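Local coordinates for dihydrodipicolinate reductase N-terminus domain-containing protein (Mycobacterium smegmatis, PDB 6IAQ) that probably catalyses the NADP(H)-dependent reductive amination of ketones to amines, as a native amine dehydrogenase with a Rossmann-type cofactor domain, at residues A[199-205]-A[252-258]; A[207-212]-A[265-269]. One frame throughout, in Å; residues are numbered along the deposited sequence.

Contact 1: residues A[199-205]-A[252-258]; sequences RPPTFGR and FTDIDRI
Arg199 reaches strand 252-258 through a salt bridge to Asp254. Its NH2 lies 3.1 Å from Asp254 OD1, on the syn side of the carboxylate, and the N-H points at the oxygen at 161°. The oxygen lies close to the guanidinium plane, so the edge of the group does the bonding. Thr226 of the adjacent strand bonds both Arg199 NH1 and Asp254 OD1 and closes the arrangement. Arg199 NH2 also comes within 3.3 Å of Phe252 CE1, but the cation-pi pair is long, with Arg199 CZ 5.1 Å from the Phe252 ring centroid, and is at most a weak attraction.

The second set of bonds centres on Thr202. Its OG1 donates to Asp256 OD2 at 2.7 Å, meeting it from above the carboxylate plane. Thr202 OG1 sits between its backbone N and carbonyl carbon (chi1 61°), and there it also accepts from Arg205 N at 3.2 Å. Asp256 OD1 is held by Thr224. The Thr202 methyl CG2 packs 3.4 Å from Asp254 CG.

Two waters complete the polar layer. Both donate to Asp254 OD2; one accepts from Phe203 N, the other from Gly204 N. The buried carboxylate thus reaches the first amides of the helix, whose dipole would probably favour its negative charge. Thr202 is the N-cap of helix 203-215, and its capping hydroxyl joins the start of this helix to the mixed sheet of the C-terminal domain.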
loop_
_atom_site.group_PDB
_atom_site.type_symbol
_atom_site.label_atom_id
_atom_site.label_comp_id
_atom_site.label_asym_id
_atom_site.label_seq_id
_atom_site.Cartn_x
_atom_site.Cartn_y
_atom_site.Cartn_z
ATOM N N ARG A 199 -31.156 9.472 -7.754
ATOM C CA ARG A 199 -29.848 10.060 -7.326
ATOM C C ARG A 199 -28.766 9.008 -7.536
ATOM O O ARG A 199 -28.950 7.853 -7.155
ATOM C CB ARG A 199 -29.865 10.538 -5.872
ATOM C CG ARG A 199 -28.707 11.480 -5.554
ATOM C CD ARG A 199 -27.915 10.985 -4.372
ATOM N NE ARG A 199 -26.607 11.628 -4.231
ATOM C CZ ARG A 199 -25.951 11.702 -3.070
ATOM N NH1 ARG A 199 -26.493 11.191 -1.982
ATOM N NH2 ARG A 199 -24.761 12.280 -2.992
ATOM N N PRO A 200 -27.636 9.334 -8.191
ATOM C CA PRO A 200 -26.593 8.339 -8.439
ATOM C C PRO A 200 -25.992 7.779 -7.153
ATOM O O PRO A 200 -26.078 8.429 -6.100
ATOM C CB PRO A 200 -25.511 9.039 -9.281
ATOM C CG PRO A 200 -25.899 10.486 -9.338
ATOM C CD PRO A 200 -27.317 10.625 -8.791
ATOM N N PRO A 201 -25.334 6.602 -7.228
ATOM C CA PRO A 201 -24.628 6.052 -6.076
ATOM C C PRO A 201 -23.479 7.010 -5.680
ATOM O O PRO A 201 -22.947 7.744 -6.503
ATOM C CB PRO A 201 -24.097 4.690 -6.564
ATOM C CG PRO A 201 -23.961 4.855 -8.085
ATOM C CD PRO A 201 -25.090 5.817 -8.462
ATOM N N THR A 202 -23.171 7.043 -4.398
ATOM C CA THR A 202 -22.054 7.844 -3.843
ATOM C C THR A 202 -20.730 7.214 -4.286
ATOM O O THR A 202 -20.636 5.980 -4.409
ATOM C CB THR A 202 -22.167 7.984 -2.322
ATOM O OG1 THR A 202 -22.099 6.661 -1.775
ATOM C CG2 THR A 202 -23.441 8.702 -1.924
ATOM N N PHE A 203 -19.714 8.050 -4.491
ATOM C CA PHE A 203 -18.332 7.587 -4.785
ATOM C C PHE A 203 -17.895 6.579 -3.723
ATOM O O PHE A 203 -17.289 5.539 -4.071
ATOM C CB PHE A 203 -17.361 8.766 -4.829
ATOM C CG PHE A 203 -17.602 9.769 -5.933
ATOM C CD1 PHE A 203 -18.596 9.592 -6.896
ATOM C CD2 PHE A 203 -16.779 10.873 -6.040
ATOM C CE1 PHE A 203 -18.777 10.521 -7.909
ATOM C CE2 PHE A 203 -16.956 11.789 -7.061
ATOM C CZ PHE A 203 -17.943 11.604 -7.993
ATOM N N GLY A 204 -18.210 6.880 -2.472
ATOM C CA GLY A 204 -17.779 6.076 -1.321
ATOM C C GLY A 204 -18.419 4.705 -1.300
ATOM O O GLY A 204 -17.781 3.765 -0.807
ATOM N N ARG A 205 -19.632 4.565 -1.840
ATOM C CA ARG A 205 -20.297 3.247 -1.896
ATOM C C ARG A 205 -19.451 2.299 -2.753
ATOM O O ARG A 205 -19.239 1.118 -2.384
ATOM C CB ARG A 205 -21.734 3.429 -2.390
ATOM C CG ARG A 205 -22.423 2.113 -2.736
ATOM C CD ARG A 205 -22.559 1.188 -1.540
ATOM N NE ARG A 205 -22.824 -0.125 -2.095
ATOM C CZ ARG A 205 -24.010 -0.528 -2.517
ATOM N NH1 ARG A 205 -25.059 0.270 -2.390
ATOM N NH2 ARG A 205 -24.153 -1.741 -3.013
ATOM N N PHE A 252 -20.934 18.771 -1.335
ATOM C CA PHE A 252 -21.630 17.929 -0.345
ATOM C C PHE A 252 -20.664 16.935 0.280
ATOM O O PHE A 252 -19.592 16.639 -0.287
ATOM C CB PHE A 252 -22.865 17.230 -0.940
ATOM C CG PHE A 252 -22.625 16.276 -2.085
ATOM C CD1 PHE A 252 -22.165 14.986 -1.868
ATOM C CD2 PHE A 252 -22.973 16.634 -3.378
ATOM C CE1 PHE A 252 -21.968 14.108 -2.926
ATOM C CE2 PHE A 252 -22.766 15.756 -4.431
ATOM C CZ PHE A 252 -22.282 14.495 -4.198
ATOM N N THR A 253 -21.128 16.398 1.404
ATOM C CA THR A 253 -20.443 15.377 2.211
ATOM C C THR A 253 -21.343 14.145 2.274
ATOM O O THR A 253 -22.504 14.291 2.660
ATOM C CB THR A 253 -20.070 15.936 3.597
ATOM O OG1 THR A 253 -19.229 17.080 3.405
ATOM C CG2 THR A 253 -19.437 14.861 4.463
ATOM N N ASP A 254 -20.813 12.999 1.892
ATOM C CA ASP A 254 -21.462 11.679 2.014
ATOM C C ASP A 254 -20.833 10.940 3.188
ATOM O O ASP A 254 -19.645 11.095 3.394
ATOM C CB ASP A 254 -21.285 10.794 0.775
ATOM C CG ASP A 254 -21.795 11.357 -0.536
ATOM O OD1 ASP A 254 -22.911 11.913 -0.553
ATOM O OD2 ASP A 254 -21.051 11.225 -1.547
ATOM N N ILE A 255 -21.587 10.055 3.817
ATOM C CA ILE A 255 -21.089 9.004 4.741
ATOM C C ILE A 255 -21.758 7.697 4.335
ATOM O O ILE A 255 -22.978 7.679 4.169
ATOM C CB ILE A 255 -21.300 9.377 6.223
ATOM C CG1 ILE A 255 -20.725 8.302 7.145
ATOM C CG2 ILE A 255 -22.749 9.654 6.521
ATOM C CD1 ILE A 255 -20.335 8.836 8.518
ATOM N N ASP A 256 -20.949 6.696 4.049
ATOM C CA ASP A 256 -21.361 5.350 3.620
ATOM C C ASP A 256 -20.852 4.356 4.650
ATOM O O ASP A 256 -19.743 4.549 5.180
ATOM C CB ASP A 256 -20.845 5.033 2.213
ATOM C CG ASP A 256 -21.590 5.847 1.182
ATOM O OD1 ASP A 256 -22.796 5.538 0.967
ATOM O OD2 ASP A 256 -21.006 6.827 0.684
ATOM N N ARG A 257 -21.639 3.318 4.892
ATOM C CA ARG A 257 -21.342 2.289 5.911
ATOM C C ARG A 257 -21.809 0.937 5.412
ATOM O O ARG A 257 -22.966 0.829 4.947
ATOM C CB ARG A 257 -22.057 2.650 7.211
ATOM C CG ARG A 257 -21.865 1.656 8.345
ATOM C CD ARG A 257 -22.734 2.134 9.492
ATOM N NE ARG A 257 -22.047 2.046 10.759
ATOM C CZ ARG A 257 -22.075 0.991 11.566
ATOM N NH1 ARG A 257 -22.785 -0.080 11.260
ATOM N NH2 ARG A 257 -21.398 1.014 12.699
ATOM N N ILE A 258 -20.929 -0.052 5.497
ATOM C CA ILE A 258 -21.257 -1.464 5.191
ATOM C C ILE A 258 -20.858 -2.312 6.393
ATOM O O ILE A 258 -19.659 -2.321 6.750
ATOM C CB ILE A 258 -20.576 -1.920 3.897
ATOM C CG1 ILE A 258 -20.992 -1.037 2.711
ATOM C CG2 ILE A 258 -20.858 -3.399 3.667
ATOM C CD1 ILE A 258 -20.452 -1.511 1.377
HETATM O O HOH W 1 -20.591 10.911 -4.151
HETATM O O HOH W 2 -18.879 9.471 -1.315
#

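Contact 2: residues A[207-212]-A[265-269]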
loop_
_atom_site.group_PDB
_atom_site.type_symbol
_atom_site.label_atom_id
_atom_site.label_comp_id
_atom_site.label_asym_id
_atom_site.label_seq_id
_atom_site.Cartn_x
_atom_site.Cartn_y
_atom_site.Cartn_z
ATOM N N VAL A 207 -16.267 2.591 -3.287
ATOM C CA VAL A 207 -15.021 2.334 -2.500
ATOM C C VAL A 207 -15.256 1.146 -1.557
ATOM O O VAL A 207 -14.446 0.213 -1.563
ATOM C CB VAL A 207 -14.562 3.592 -1.736
ATOM C CG1 VAL A 207 -13.449 3.264 -0.737
ATOM C CG2 VAL A 207 -14.065 4.647 -2.710
ATOM N N LEU A 208 -16.310 1.198 -0.757
ATOM C CA LEU A 208 -16.583 0.154 0.263
ATOM C C LEU A 208 -16.951 -1.177 -0.412
ATOM O O LEU A 208 -16.544 -2.223 0.115
ATOM C CB LEU A 208 -17.663 0.655 1.217
ATOM C CG LEU A 208 -17.297 1.894 2.028
ATOM C CD1 LEU A 208 -18.335 2.197 3.095
ATOM C CD2 LEU A 208 -15.899 1.785 2.632
ATOM N N ASP A 209 -17.633 -1.166 -1.559
ATOM C CA ASP A 209 -17.954 -2.433 -2.277
ATOM C C ASP A 209 -16.633 -3.107 -2.646
ATOM O O ASP A 209 -16.509 -4.320 -2.491
ATOM C CB ASP A 209 -18.821 -2.208 -3.527
ATOM C CG ASP A 209 -20.273 -1.809 -3.250
ATOM O OD1 ASP A 209 -20.731 -1.980 -2.098
ATOM O OD2 ASP A 209 -20.952 -1.327 -4.200
ATOM N N ALA A 210 -15.649 -2.336 -3.116
ATOM C CA ALA A 210 -14.319 -2.857 -3.516
ATOM C C ALA A 210 -13.612 -3.459 -2.289
ATOM O O ALA A 210 -13.049 -4.563 -2.430
ATOM C CB ALA A 210 -13.484 -1.770 -4.148
ATOM N N LEU A 211 -13.597 -2.756 -1.149
ATOM C CA LEU A 211 -12.855 -3.231 0.054
ATOM C C LEU A 211 -13.509 -4.516 0.570
ATOM O O LEU A 211 -12.802 -5.474 0.853
ATOM C CB LEU A 211 -12.838 -2.126 1.114
ATOM C CG LEU A 211 -11.888 -0.964 0.838
ATOM C CD1 LEU A 211 -12.048 0.093 1.904
ATOM C CD2 LEU A 211 -10.444 -1.435 0.765
ATOM N N VAL A 212 -14.831 -4.525 0.647
ATOM C CA VAL A 212 -15.622 -5.700 1.120
ATOM C C VAL A 212 -15.349 -6.899 0.206
ATOM O O VAL A 212 -15.037 -7.990 0.738
ATOM C CB VAL A 212 -17.107 -5.342 1.221
ATOM C CG1 VAL A 212 -17.996 -6.571 1.365
ATOM C CG2 VAL A 212 -17.347 -4.356 2.364
ATOM N N VAL A 265 -16.814 -3.817 10.121
ATOM C CA VAL A 265 -17.661 -2.699 9.637
ATOM C C VAL A 265 -16.755 -1.724 8.893
ATOM O O VAL A 265 -15.646 -1.418 9.398
ATOM C CB VAL A 265 -18.365 -2.016 10.815
ATOM C CG1 VAL A 265 -19.134 -0.788 10.367
ATOM C CG2 VAL A 265 -19.255 -3.005 11.570
ATOM N N PHE A 266 -17.224 -1.237 7.750
ATOM C CA PHE A 266 -16.521 -0.237 6.922
ATOM C C PHE A 266 -17.334 1.043 6.902
ATOM O O PHE A 266 -18.572 0.974 6.681
ATOM C CB PHE A 266 -16.329 -0.772 5.511
ATOM C CG PHE A 266 -15.509 -2.024 5.447
ATOM C CD1 PHE A 266 -16.077 -3.253 5.728
ATOM C CD2 PHE A 266 -14.167 -1.964 5.127
ATOM C CE1 PHE A 266 -15.310 -4.402 5.694
ATOM C CE2 PHE A 266 -13.413 -3.123 5.068
ATOM C CZ PHE A 266 -13.993 -4.343 5.327
ATOM N N GLU A 267 -16.661 2.175 7.079
ATOM C CA GLU A 267 -17.317 3.502 7.072
ATOM C C GLU A 267 -16.409 4.504 6.365
ATOM O O GLU A 267 -15.195 4.516 6.630
ATOM C CB GLU A 267 -17.674 3.936 8.494
ATOM C CG GLU A 267 -18.614 5.119 8.521
ATOM C CD GLU A 267 -19.294 5.392 9.854
ATOM O OE1 GLU A 267 -20.284 4.709 10.181
ATOM O OE2 GLU A 267 -18.826 6.273 10.559
ATOM N N PHE A 268 -16.986 5.328 5.495
ATOM C CA PHE A 268 -16.223 6.309 4.683
ATOM C C PHE A 268 -17.016 7.602 4.553
ATOM O O PHE A 268 -18.132 7.604 4.009
ATOM C CB PHE A 268 -15.855 5.670 3.339
ATOM C CG PHE A 268 -15.090 6.579 2.412
ATOM C CD1 PHE A 268 -13.889 7.149 2.815
ATOM C CD2 PHE A 268 -15.513 6.786 1.113
ATOM C CE1 PHE A 268 -13.167 7.968 1.964
ATOM C CE2 PHE A 268 -14.805 7.619 0.262
ATOM C CZ PHE A 268 -13.627 8.197 0.680
ATOM N N GLU A 269 -16.432 8.691 5.026
ATOM C CA GLU A 269 -17.007 10.041 4.903
ATOM C C GLU A 269 -16.153 10.824 3.905
ATOM O O GLU A 269 -14.897 10.864 4.068
ATOM C CB GLU A 269 -17.039 10.710 6.272
ATOM C CG GLU A 269 -17.449 12.159 6.230
ATOM C CD GLU A 269 -17.465 12.813 7.599
ATOM O OE1 GLU A 269 -16.477 12.709 8.302
ATOM O OE2 GLU A 269 -18.488 13.387 7.965
#
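Leu208 has CG anti to its carbonyl carbon (chi1 -63°), which brings both methyls onto strand 265-269. Phe268 differs: its CG is anti to the backbone N (chi1 179°), and its ring reaches the Val207 end of the segment. The Phe266 ring extends along the helix to Leu211 and Val212.

Leu208 is central. Its CD2 touches two strand residues, lying 3.9 Å from Phe266 CB and the same distance from Phe268 CB. Leu208 CD1 rests 3.8 Å from Phe266 O.

The Phe266 ring takes the next turn of the helix. Val212 CG2 lies over one face, 4.2 Å from the Phe266 ring centroid, in a CH-pi contact; its nearest ring atom is CD1. Leu211 CB approaches Phe266 CE2 obliquely at 4.1 Å. Val207 CG2 makes a looser contact with Phe268, 4.3 Å from CE2. From helix 141-153, Trp145 meets the Phe268 ring edge-to-face and Met153 touches Phe266.

Helix segment 207-212 and strand segment 265-269 run roughly antiparallel, at 153°, and their axes come within 9.2 Å. Phe266 and Phe268 point toward the helix, whereas Glu267 between them turns away and pairs with Arg257. No hydrogen bond crosses the interface. The attraction probably comes from dispersion, the CH-pi contact and the burial of apolar surface, which is consistent with a fit of helix to sheet that depends on shape more than on bond direction.

How the contacts relate
Along the chain, residues 199-205 come first and lead into helix 203-215, which also carries 207-212. The chain then passes through strand 219-230 before reaching 252-258 and 265-269 on consecutive strands. Contact 1 closes a loop with 46 residues between its segments, and contact 2 closes one with 52. The segments alternate, so the two loops cross. The strands are antiparallel neighbours in the mixed sheet, and Ile258 N probably bonds Phe266 O at 2.8 Å. Asp256 O probably accepts from Phe268 N at 2.9 Å, and Gly204 CA of contact 1 packs 3.4 Å from Phe268 CD2 of contact 2. Together they fix one helix across two strands of the C-terminal domain.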